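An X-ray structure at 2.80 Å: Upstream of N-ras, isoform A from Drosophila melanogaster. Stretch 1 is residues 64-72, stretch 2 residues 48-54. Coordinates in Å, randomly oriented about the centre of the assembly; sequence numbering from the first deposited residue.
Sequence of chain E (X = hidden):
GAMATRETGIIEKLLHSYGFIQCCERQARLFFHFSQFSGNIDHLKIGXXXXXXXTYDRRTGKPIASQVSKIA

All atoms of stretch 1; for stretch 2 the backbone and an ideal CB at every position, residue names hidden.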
# COMPACT_ATOMS: atom_id res chain seq x y z
N ILE E 64 0.73 -24.03 2.69
CA ILE E 64 0.22 -23.59 1.38
C ILE E 64 0.57 -24.57 0.26
O ILE E 64 1.20 -25.59 0.50
CB ILE E 64 0.76 -22.21 0.97
CG1 ILE E 64 2.29 -22.23 0.86
CG2 ILE E 64 0.28 -21.15 1.96
CD1 ILE E 64 2.84 -21.25 -0.15
N ALA E 65 0.13 -24.24 -0.95
CA ALA E 65 0.44 -25.02 -2.13
C ALA E 65 1.12 -24.10 -3.13
O ALA E 65 0.58 -23.05 -3.48
CB ALA E 65 -0.83 -25.59 -2.73
N SER E 66 2.29 -24.52 -3.60
CA SER E 66 3.14 -23.68 -4.43
C SER E 66 3.35 -24.32 -5.80
O SER E 66 3.27 -25.54 -5.95
CB SER E 66 4.50 -23.50 -3.75
OG SER E 66 4.34 -23.15 -2.38
N GLN E 67 3.61 -23.47 -6.79
CA GLN E 67 3.89 -23.93 -8.14
C GLN E 67 2.75 -24.83 -8.60
O GLN E 67 2.92 -26.03 -8.81
CB GLN E 67 5.23 -24.67 -8.17
CG GLN E 67 5.98 -24.56 -9.48
CD GLN E 67 6.88 -23.34 -9.54
OE1 GLN E 67 8.09 -23.45 -9.39
NE2 GLN E 67 6.28 -22.17 -9.73
N VAL E 68 1.57 -24.23 -8.71
CA VAL E 68 0.35 -24.97 -9.06
C VAL E 68 0.12 -24.91 -10.57
O VAL E 68 0.21 -23.83 -11.17
CB VAL E 68 -0.88 -24.39 -8.33
CG1 VAL E 68 -2.14 -25.15 -8.71
CG2 VAL E 68 -0.67 -24.44 -6.83
N SER E 69 -0.16 -26.06 -11.16
CA SER E 69 -0.57 -26.15 -12.57
C SER E 69 -1.69 -27.17 -12.70
O SER E 69 -1.87 -28.01 -11.82
CB SER E 69 0.60 -26.55 -13.46
OG SER E 69 1.09 -27.84 -13.12
N LYS E 70 -2.45 -27.08 -13.80
CA LYS E 70 -3.53 -28.04 -14.08
C LYS E 70 -3.02 -29.13 -15.02
O LYS E 70 -1.98 -28.98 -15.65
CB LYS E 70 -4.77 -27.33 -14.67
CG LYS E 70 -4.63 -26.83 -16.11
CD LYS E 70 -4.39 -25.33 -16.19
CE LYS E 70 -3.86 -24.90 -17.56
NZ LYS E 70 -4.89 -24.91 -18.63
N ILE E 71 -3.76 -30.24 -15.08
CA ILE E 71 -3.54 -31.28 -16.09
C ILE E 71 -4.89 -31.75 -16.63
O ILE E 71 -5.36 -32.85 -16.33
CB ILE E 71 -2.66 -32.47 -15.58
CG1 ILE E 71 -2.58 -32.51 -14.04
CG2 ILE E 71 -1.25 -32.37 -16.16
CD1 ILE E 71 -3.84 -33.01 -13.36
N ALA E 72 -5.51 -30.88 -17.43
CA ALA E 72 -6.85 -31.10 -17.99
C ALA E 72 -7.03 -30.27 -19.26
O ALA E 72 -7.75 -30.67 -20.18
CB ALA E 72 -7.92 -30.73 -16.97
N UNK E 48 -11.59 -28.65 -11.28
CA UNK E 48 -10.38 -28.86 -12.08
C UNK E 48 -9.30 -29.56 -11.26
O UNK E 48 -9.10 -29.24 -10.09
CB UNK E 48 -9.85 -27.53 -12.61
N UNK E 49 -8.60 -30.54 -11.86
CA UNK E 49 -7.54 -31.24 -11.15
C UNK E 49 -6.20 -30.54 -11.32
O UNK E 49 -5.91 -30.02 -12.41
CB UNK E 49 -7.44 -32.69 -11.64
N UNK E 50 -5.39 -30.52 -10.26
CA UNK E 50 -4.12 -29.78 -10.26
C UNK E 50 -2.97 -30.52 -9.58
O UNK E 50 -3.17 -31.35 -8.68
CB UNK E 50 -4.32 -28.43 -9.57
N UNK E 51 -1.76 -30.18 -10.03
CA UNK E 51 -0.50 -30.69 -9.47
C UNK E 51 0.30 -29.53 -8.89
O UNK E 51 0.37 -28.45 -9.47
CB UNK E 51 0.32 -31.43 -10.53
N UNK E 52 0.91 -29.78 -7.74
CA UNK E 52 1.52 -28.71 -6.95
C UNK E 52 2.47 -29.29 -5.91
O UNK E 52 2.43 -30.49 -5.61
CB UNK E 52 0.44 -27.86 -6.27
N UNK E 53 3.30 -28.43 -5.33
CA UNK E 53 4.15 -28.80 -4.21
C UNK E 53 3.59 -28.16 -2.95
O UNK E 53 3.34 -26.95 -2.93
CB UNK E 53 5.60 -28.37 -4.45
N UNK E 54 3.37 -28.95 -1.90
CA UNK E 54 3.06 -28.38 -0.60
C UNK E 54 4.33 -27.79 -0.05
O UNK E 54 5.31 -28.49 0.14
CB UNK E 54 2.47 -29.42 0.35

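Stretch 2 runs antiparallel to stretch 1, held by backbone hydrogen bonds at two pairs, one on each side of a beta bulge, with a weak third bond near the end of stretch 1.

Position 48 precedes the strand. Its CB points sideways and its ideal CB lies 5.5 Å from Lys70 CB, too far for stretch 1 to dictate the side chain; many residues would suit. It is Asp48, whose carboxylate oxygens are hydrogen-bonded elsewhere in the structure.

At position 49 the carbonyl accepts a weak hydrogen bond from Ile71 (Ile71 N to O of 49, 3.4 Å), but the nitrogen donates nothing to stretch 1. With phi at -89° proline is possible, and the ideal CB, 4.0 Å from Ile71 CD1, favours an apolar group of modest size. The residue is Pro49. Its CB lies 4.0 Å from Ile71 CD1 and its CD 3.9 Å from Ala72 CB, so the ring touches both residues at the end of stretch 1.

Position 50 forms a non-hydrogen-bonded pair with Lys70, and its CB projects on the same face of the sheet. The ideal CB is 4.0 Å from Val68 CG1, which suggests an aliphatic residue; valine, isoleucine or leucine would be reasonable. Val50 fills the place, with CB 4.0 Å from Val68 CG1 and CG1 4.2 Å from Lys70 CB, meeting the aliphatic base of a side chain whose end leads away.

The backbone of position 51 is held by two hydrogen bonds: its N donates to Ser69 O (2.8 Å) and its O accepts from Ser69 N (3.0 Å). The CB shares a face with the Ser69 side chain, a small neighbour that leaves room for long polar residues or for threonine. Glu51 extends with chi1 and chi2 both t; its CB is 4.4 Å from Ser69 OG, and its carboxylate makes no hydrogen bond to stretch 1.

Position 52 lies at the bulge. Its CA-H approaches Gln67 O (CA to O, 3.5 Å), while the sideways CB has Val68 CG2 3.6 Å from its ideal site and the methyl of Ala65 further along. A large apolar residue, aliphatic or aromatic, could bridge the two. Phe52 does so, with chi1 p: CB packs 3.7 Å from Val68 CG2, and CD1 comes within 3.8 Å of Ala65 CB, which meets the ring obliquely.

Position 53 repeats the hydrogen-bonded pairing, its N donating to Ser66 O (3.0 Å) and its O accepting from Ser66 N (2.7 Å). Its CB is on the Ser66 face, where no charge specifies a partner, so polar or beta-branched residues would serve. Glu53 is extended, chi1 and chi2 both t; its CB lies 3.9 Å from Ser66 O, and its carboxylate makes no hydrogen bond to stretch 1.

Position 54 pairs with Ala65 without hydrogen bonds. The ideal CB is 4.0 Å from Ile64 O and no side chain of stretch 1 is within contact distance, so the choice is wide. Met54 adopts chi1 t, with CG 3.9 Å from Ile64 O; its SD is hydrogen-bonded elsewhere in the structure.

Stretch 2, residues 48-54: DPVEFEM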
# COMPACT_ATOMS: atom_id res chain seq x y z
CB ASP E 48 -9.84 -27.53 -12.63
CG ASP E 48 -10.67 -26.99 -13.79
OD1 ASP E 48 -11.07 -27.78 -14.67
OD2 ASP E 48 -10.91 -25.77 -13.83
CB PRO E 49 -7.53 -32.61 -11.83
CG PRO E 49 -7.96 -32.33 -13.23
CD PRO E 49 -8.80 -31.08 -13.22
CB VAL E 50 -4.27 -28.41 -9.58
CG1 VAL E 50 -5.05 -27.46 -10.47
CG2 VAL E 50 -4.95 -28.55 -8.22
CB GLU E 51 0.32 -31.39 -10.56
CG GLU E 51 1.51 -32.19 -10.02
CD GLU E 51 2.19 -33.02 -11.09
OE1 GLU E 51 2.67 -34.13 -10.76
OE2 GLU E 51 2.24 -32.57 -12.26
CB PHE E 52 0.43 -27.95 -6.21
CG PHE E 52 -0.36 -28.81 -5.26
CD1 PHE E 52 0.08 -29.02 -3.96
CD2 PHE E 52 -1.50 -29.46 -5.68
CE1 PHE E 52 -0.63 -29.83 -3.09
CE2 PHE E 52 -2.21 -30.28 -4.82
CZ PHE E 52 -1.78 -30.46 -3.52
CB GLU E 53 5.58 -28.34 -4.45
CG GLU E 53 6.56 -28.76 -3.35
CD GLU E 53 7.97 -28.24 -3.57
OE1 GLU E 53 8.14 -27.11 -4.09
OE2 GLU E 53 8.92 -28.97 -3.22
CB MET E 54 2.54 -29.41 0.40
CG MET E 54 2.73 -28.96 1.86
SD MET E 54 1.80 -29.93 3.06
CE MET E 54 2.97 -30.04 4.41
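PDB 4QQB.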